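Local coordinates for protein trilobed Protease (Pyrococcus furiosus, PDB 2GOP) that forms the beta-propeller domain, with an open velcro topology, of a protease that probably hydrolyses peptides, at residues A74-W88 with K99-W111. Numbering follows the deposited sequence.
Sequences AFMRANEEKKVSEIW and KILEAKNIRSLEW
Ile87 lies at the apolar centre, its CD1 3.8 Å from Ile106 CG1 and its CG2 4.0 Å from Leu109 CD1. Its two branches part at CB: CG1, anti to the carbonyl carbon (chi1 -60°), leads to Ile106, while CG2 meets Ile100 and Leu109. Met76 brings its SD to 4.1 Å from Ile106 CB, and Ala74 CB sits between Leu109 and the indole of Trp111, whose NE1 is hydrogen-bonded to Arg65 O.

Backbone pairing joins 84-88 to 99-103 in antiparallel fashion, with Ser85 N to Ala103 O at 2.7 Å. A classic beta bulge interrupts it: Ile100 and Leu101 both face Ile87, whose O accepts Ile100 N at 2.8 Å and, weakly, Leu101 N.

On the other face of this sheet, Lys99 CB lies 3.9 Å from the centroid of the five-membered Trp88 ring, 23° off its normal, a CH-pi contact. Glu86 OE1 helps to fix the indole's rotation, accepting NE1 at 2.9 Å in a nearly straight bond (167°) close to the ring plane. A leucine in place of Trp88 would probably leave Glu86 OE1 without this donor and Lys99 CB without its aromatic platform. At the polar edge, Glu102 bridges two lysines: OE2 offers Lys82 NZ its syn lone pair (2.7 Å), whereas Lys99 NZ meets OE1 from above the carboxylate plane.

The arrangement joins the antiparallel outer hairpin 84-91/96-103 of one four-stranded blade to 105-111, first strand of the next, as in a beta-propeller.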
loop_
_atom_site.group_PDB
_atom_site.type_symbol
_atom_site.label_atom_id
_atom_site.label_comp_id
_atom_site.label_asym_id
_atom_site.label_seq_id
_atom_site.Cartn_x
_atom_site.Cartn_y
_atom_site.Cartn_z
ATOM N N ALA A 74 -1.154 -24.868 12.184
ATOM C CA ALA A 74 -0.232 -24.642 11.086
ATOM C C ALA A 74 0.589 -23.396 11.412
ATOM O O ALA A 74 0.118 -22.488 12.105
ATOM C CB ALA A 74 -0.993 -24.466 9.764
ATOM N N PHE A 75 1.822 -23.354 10.923
ATOM C CA PHE A 75 2.663 -22.195 11.160
ATOM C C PHE A 75 3.759 -22.105 10.134
ATOM O O PHE A 75 3.958 -23.029 9.355
ATOM C CB PHE A 75 3.254 -22.221 12.575
ATOM C CG PHE A 75 4.115 -23.423 12.868
ATOM C CD1 PHE A 75 3.548 -24.605 13.341
ATOM C CD2 PHE A 75 5.498 -23.365 12.707
ATOM C CE1 PHE A 75 4.350 -25.711 13.647
ATOM C CE2 PHE A 75 6.295 -24.463 13.006
ATOM C CZ PHE A 75 5.722 -25.631 13.478
ATOM N N MET A 76 4.482 -20.992 10.169
ATOM C CA MET A 76 5.559 -20.749 9.226
ATOM C C MET A 76 6.905 -20.723 9.937
ATOM O O MET A 76 7.025 -20.165 11.030
ATOM C CB MET A 76 5.327 -19.418 8.527
ATOM C CG MET A 76 5.916 -19.336 7.142
ATOM S SD MET A 76 6.435 -17.661 6.744
ATOM C CE MET A 76 8.014 -17.732 7.571
ATOM N N ARG A 77 7.918 -21.304 9.300
ATOM C CA ARG A 77 9.275 -21.273 9.820
ATOM C C ARG A 77 10.230 -20.763 8.729
ATOM O O ARG A 77 10.233 -21.258 7.602
ATOM C CB ARG A 77 9.674 -22.669 10.308
ATOM C CG ARG A 77 11.023 -22.727 11.012
ATOM C CD ARG A 77 11.170 -24.017 11.819
ATOM N NE ARG A 77 10.382 -24.012 13.060
ATOM C CZ ARG A 77 9.970 -25.113 13.690
ATOM N NH1 ARG A 77 10.230 -26.314 13.193
ATOM N NH2 ARG A 77 9.275 -25.015 14.816
ATOM N N ALA A 78 11.029 -19.762 9.079
ATOM C CA ALA A 78 12.004 -19.186 8.169
ATOM C C ALA A 78 13.292 -19.987 8.241
ATOM O O ALA A 78 13.796 -20.268 9.331
ATOM C CB ALA A 78 12.277 -17.738 8.537
ATOM N N ASN A 79 13.811 -20.361 7.076
ATOM C CA ASN A 79 15.138 -20.943 6.962
ATOM C C ASN A 79 16.078 -19.855 6.453
ATOM O O ASN A 79 16.149 -19.601 5.253
ATOM C CB ASN A 79 15.113 -22.133 6.000
ATOM C CG ASN A 79 16.400 -22.936 6.020
ATOM O OD1 ASN A 79 17.409 -22.506 6.578
ATOM N ND2 ASN A 79 16.373 -24.109 5.400
ATOM N N GLU A 80 16.777 -19.203 7.382
ATOM C CA GLU A 80 17.688 -18.090 7.059
ATOM C C GLU A 80 18.779 -18.464 6.052
ATOM O O GLU A 80 19.191 -17.639 5.231
ATOM C CB GLU A 80 18.371 -17.570 8.334
ATOM C CG GLU A 80 17.502 -16.714 9.255
ATOM C CD GLU A 80 18.341 -15.901 10.250
ATOM O OE1 GLU A 80 18.093 -16.004 11.471
ATOM O OE2 GLU A 80 19.257 -15.165 9.815
ATOM N N GLU A 81 19.250 -19.703 6.136
ATOM C CA GLU A 81 20.399 -20.160 5.358
ATOM C C GLU A 81 20.021 -20.542 3.928
ATOM O O GLU A 81 20.851 -20.460 3.019
ATOM C CB GLU A 81 21.050 -21.351 6.065
ATOM C CG GLU A 81 22.518 -21.556 5.739
ATOM C CD GLU A 81 23.157 -22.632 6.592
ATOM O OE1 GLU A 81 22.690 -22.854 7.730
ATOM O OE2 GLU A 81 24.132 -23.256 6.127
ATOM N N LYS A 82 18.774 -20.971 3.745
ATOM C CA LYS A 82 18.247 -21.330 2.429
ATOM C C LYS A 82 17.495 -20.182 1.761
ATOM O O LYS A 82 17.228 -20.241 0.558
ATOM C CB LYS A 82 17.287 -22.516 2.546
ATOM C CG LYS A 82 17.869 -23.878 2.205
ATOM C CD LYS A 82 16.756 -24.928 2.216
ATOM C CE LYS A 82 16.954 -26.004 1.164
ATOM N NZ LYS A 82 15.713 -26.813 0.994
ATOM N N LYS A 83 17.149 -19.154 2.534
ATOM C CA LYS A 83 16.242 -18.095 2.081
ATOM C C LYS A 83 14.917 -18.694 1.582
ATOM O O LYS A 83 14.473 -18.426 0.466
ATOM C CB LYS A 83 16.886 -17.222 0.991
ATOM C CG LYS A 83 18.020 -16.330 1.459
ATOM C CD LYS A 83 18.393 -15.332 0.361
ATOM C CE LYS A 83 19.579 -14.456 0.748
ATOM N NZ LYS A 83 19.864 -13.406 -0.275
ATOM N N VAL A 84 14.306 -19.532 2.410
ATOM C CA VAL A 84 12.985 -20.078 2.113
ATOM C C VAL A 84 12.120 -20.031 3.353
ATOM O O VAL A 84 12.629 -20.085 4.474
ATOM C CB VAL A 84 13.040 -21.535 1.613
ATOM C CG1 VAL A 84 13.687 -21.602 0.237
ATOM C CG2 VAL A 84 13.765 -22.420 2.612
ATOM N N SER A 85 10.813 -19.916 3.133
ATOM C CA SER A 85 9.826 -19.962 4.202
ATOM C C SER A 85 9.174 -21.320 4.150
ATOM O O SER A 85 8.804 -21.787 3.080
ATOM C CB SER A 85 8.756 -18.890 3.998
ATOM O OG SER A 85 9.335 -17.691 3.536
ATOM N N GLU A 86 9.007 -21.945 5.304
ATOM C CA GLU A 86 8.457 -23.281 5.344
ATOM C C GLU A 86 7.124 -23.258 6.045
ATOM O O GLU A 86 6.969 -22.575 7.055
ATOM C CB GLU A 86 9.390 -24.209 6.098
ATOM C CG GLU A 86 10.829 -24.168 5.621
ATOM C CD GLU A 86 11.760 -24.730 6.655
ATOM O OE1 GLU A 86 11.296 -25.517 7.496
ATOM O OE2 GLU A 86 12.949 -24.370 6.642
ATOM N N ILE A 87 6.167 -23.999 5.502
ATOM C CA ILE A 87 4.912 -24.238 6.193
ATOM C C ILE A 87 5.010 -25.571 6.937
ATOM O O ILE A 87 5.472 -26.572 6.384
ATOM C CB ILE A 87 3.712 -24.228 5.236
ATOM C CG1 ILE A 87 3.603 -22.870 4.539
ATOM C CG2 ILE A 87 2.420 -24.553 5.991
ATOM C CD1 ILE A 87 3.558 -21.643 5.472
ATOM N N TRP A 88 4.590 -25.538 8.202
ATOM C CA TRP A 88 4.604 -26.672 9.099
ATOM C C TRP A 88 3.198 -26.910 9.629
ATOM O O TRP A 88 2.362 -26.000 9.646
ATOM C CB TRP A 88 5.512 -26.383 10.302
ATOM C CG TRP A 88 6.958 -26.531 10.029
ATOM C CD1 TRP A 88 7.713 -25.787 9.176
ATOM C CD2 TRP A 88 7.844 -27.481 10.628
ATOM N NE1 TRP A 88 9.013 -26.220 9.199
ATOM C CE2 TRP A 88 9.120 -27.262 10.083
ATOM C CE3 TRP A 88 7.679 -28.499 11.574
ATOM C CZ2 TRP A 88 10.228 -28.031 10.441
ATOM C CZ3 TRP A 88 8.773 -29.257 11.924
ATOM C CH2 TRP A 88 10.031 -29.017 11.367
ATOM N N LYS A 99 7.431 -30.299 8.623
ATOM C CA LYS A 99 7.427 -29.402 7.480
ATOM C C LYS A 99 6.558 -30.036 6.394
ATOM O O LYS A 99 6.723 -31.215 6.083
ATOM C CB LYS A 99 8.869 -29.231 7.003
ATOM C CG LYS A 99 9.092 -28.424 5.746
ATOM C CD LYS A 99 10.524 -28.667 5.257
ATOM C CE LYS A 99 10.851 -27.863 4.016
ATOM N NZ LYS A 99 12.228 -28.163 3.543
ATOM N N ILE A 100 5.625 -29.269 5.829
ATOM C CA ILE A 100 4.785 -29.781 4.741
ATOM C C ILE A 100 5.025 -29.107 3.390
ATOM O O ILE A 100 4.619 -29.639 2.360
ATOM C CB ILE A 100 3.290 -29.713 5.087
ATOM C CG1 ILE A 100 2.801 -28.260 5.182
ATOM C CG2 ILE A 100 3.030 -30.477 6.361
ATOM C CD1 ILE A 100 1.273 -28.099 5.065
ATOM N N LEU A 101 5.700 -27.963 3.390
ATOM C CA LEU A 101 5.902 -27.196 2.171
ATOM C C LEU A 101 7.048 -26.212 2.319
ATOM O O LEU A 101 7.308 -25.705 3.402
ATOM C CB LEU A 101 4.628 -26.418 1.827
ATOM C CG LEU A 101 4.664 -25.604 0.531
ATOM C CD1 LEU A 101 4.218 -26.486 -0.627
ATOM C CD2 LEU A 101 3.806 -24.365 0.668
ATOM N N GLU A 102 7.707 -25.944 1.200
ATOM C CA GLU A 102 8.764 -24.956 1.099
ATOM C C GLU A 102 8.405 -23.949 0.005
ATOM O O GLU A 102 7.954 -24.329 -1.081
ATOM C CB GLU A 102 10.079 -25.656 0.747
ATOM C CG GLU A 102 11.314 -24.891 1.153
ATOM C CD GLU A 102 12.586 -25.705 1.000
ATOM O OE1 GLU A 102 12.526 -26.945 1.151
ATOM O OE2 GLU A 102 13.648 -25.100 0.739
ATOM N N ALA A 103 8.601 -22.669 0.294
ATOM C CA ALA A 103 8.361 -21.616 -0.690
ATOM C C ALA A 103 9.258 -20.422 -0.420
ATOM O O ALA A 103 9.809 -20.287 0.661
ATOM C CB ALA A 103 6.900 -21.195 -0.676
ATOM N N LYS A 104 9.387 -19.552 -1.413
ATOM C CA LYS A 104 10.215 -18.360 -1.299
ATOM C C LYS A 104 9.588 -17.430 -0.270
ATOM O O LYS A 104 10.238 -17.017 0.687
ATOM C CB LYS A 104 10.324 -17.671 -2.664
ATOM C CG LYS A 104 11.454 -16.666 -2.806
ATOM C CD LYS A 104 11.433 -16.051 -4.214
ATOM C CE LYS A 104 12.675 -15.201 -4.517
ATOM N NZ LYS A 104 13.827 -15.990 -5.057
ATOM N N ASN A 105 8.310 -17.128 -0.472
ATOM C CA ASN A 105 7.567 -16.232 0.398
ATOM C C ASN A 105 6.132 -16.742 0.588
ATOM O O ASN A 105 5.563 -17.350 -0.311
ATOM C CB ASN A 105 7.563 -14.832 -0.221
ATOM C CG ASN A 105 7.047 -13.769 0.730
ATOM O OD1 ASN A 105 6.024 -13.131 0.472
ATOM N ND2 ASN A 105 7.754 -13.573 1.840
ATOM N N ILE A 106 5.560 -16.485 1.758
ATOM C CA ILE A 106 4.175 -16.852 2.069
ATOM C C ILE A 106 3.328 -15.591 2.281
ATOM O O ILE A 106 3.709 -14.709 3.049
ATOM C CB ILE A 106 4.117 -17.747 3.323
ATOM C CG1 ILE A 106 4.911 -19.044 3.081
ATOM C CG2 ILE A 106 2.657 -18.015 3.750
ATOM C CD1 ILE A 106 4.353 -19.980 1.997
ATOM N N ARG A 107 2.198 -15.508 1.582
ATOM C CA ARG A 107 1.266 -14.384 1.713
ATOM C C ARG A 107 0.161 -14.695 2.723
ATOM O O ARG A 107 -0.188 -13.850 3.537
ATOM C CB ARG A 107 0.636 -14.033 0.360
ATOM C CG ARG A 107 -0.161 -12.734 0.367
ATOM C CD ARG A 107 -1.085 -12.628 -0.825
ATOM N NE ARG A 107 -1.514 -11.249 -1.075
ATOM C CZ ARG A 107 -0.847 -10.353 -1.813
ATOM N NH1 ARG A 107 0.323 -10.659 -2.383
ATOM N NH2 ARG A 107 -1.353 -9.132 -1.981
ATOM N N SER A 108 -0.415 -15.886 2.649
ATOM C CA SER A 108 -1.482 -16.261 3.582
ATOM C C SER A 108 -1.507 -17.748 3.868
ATOM O O SER A 108 -0.985 -18.563 3.097
ATOM C CB SER A 108 -2.841 -15.839 3.051
ATOM O OG SER A 108 -3.064 -16.404 1.774
ATOM N N LEU A 109 -2.150 -18.074 4.985
ATOM C CA LEU A 109 -2.222 -19.429 5.502
ATOM C C LEU A 109 -3.562 -19.578 6.211
ATOM O O LEU A 109 -3.820 -18.851 7.158
ATOM C CB LEU A 109 -1.072 -19.639 6.477
ATOM C CG LEU A 109 -0.885 -21.022 7.082
ATOM C CD1 LEU A 109 -0.681 -22.074 5.976
ATOM C CD2 LEU A 109 0.297 -20.944 8.046
ATOM N N GLU A 110 -4.432 -20.471 5.727
ATOM C CA GLU A 110 -5.822 -20.513 6.202
ATOM C C GLU A 110 -6.357 -21.935 6.177
ATOM O O GLU A 110 -6.257 -22.616 5.171
ATOM C CB GLU A 110 -6.739 -19.614 5.343
ATOM C CG GLU A 110 -8.187 -19.472 5.873
ATOM C CD GLU A 110 -9.184 -18.725 4.944
ATOM O OE1 GLU A 110 -8.905 -18.448 3.752
ATOM O OE2 GLU A 110 -10.288 -18.415 5.440
ATOM N N TRP A 111 -6.934 -22.355 7.294
ATOM C CA TRP A 111 -7.590 -23.635 7.388
ATOM C C TRP A 111 -8.959 -23.577 6.751
ATOM O O TRP A 111 -9.678 -22.589 6.896
ATOM C CB TRP A 111 -7.796 -24.035 8.849
ATOM C CG TRP A 111 -6.576 -24.504 9.547
ATOM C CD1 TRP A 111 -5.841 -23.801 10.434
ATOM C CD2 TRP A 111 -5.972 -25.799 9.457
ATOM N NE1 TRP A 111 -4.802 -24.567 10.896
ATOM C CE2 TRP A 111 -4.860 -25.799 10.312
ATOM C CE3 TRP A 111 -6.260 -26.958 8.735
ATOM C CZ2 TRP A 111 -4.026 -26.913 10.468
ATOM C CZ3 TRP A 111 -5.428 -28.061 8.885
ATOM C CH2 TRP A 111 -4.325 -28.030 9.751
#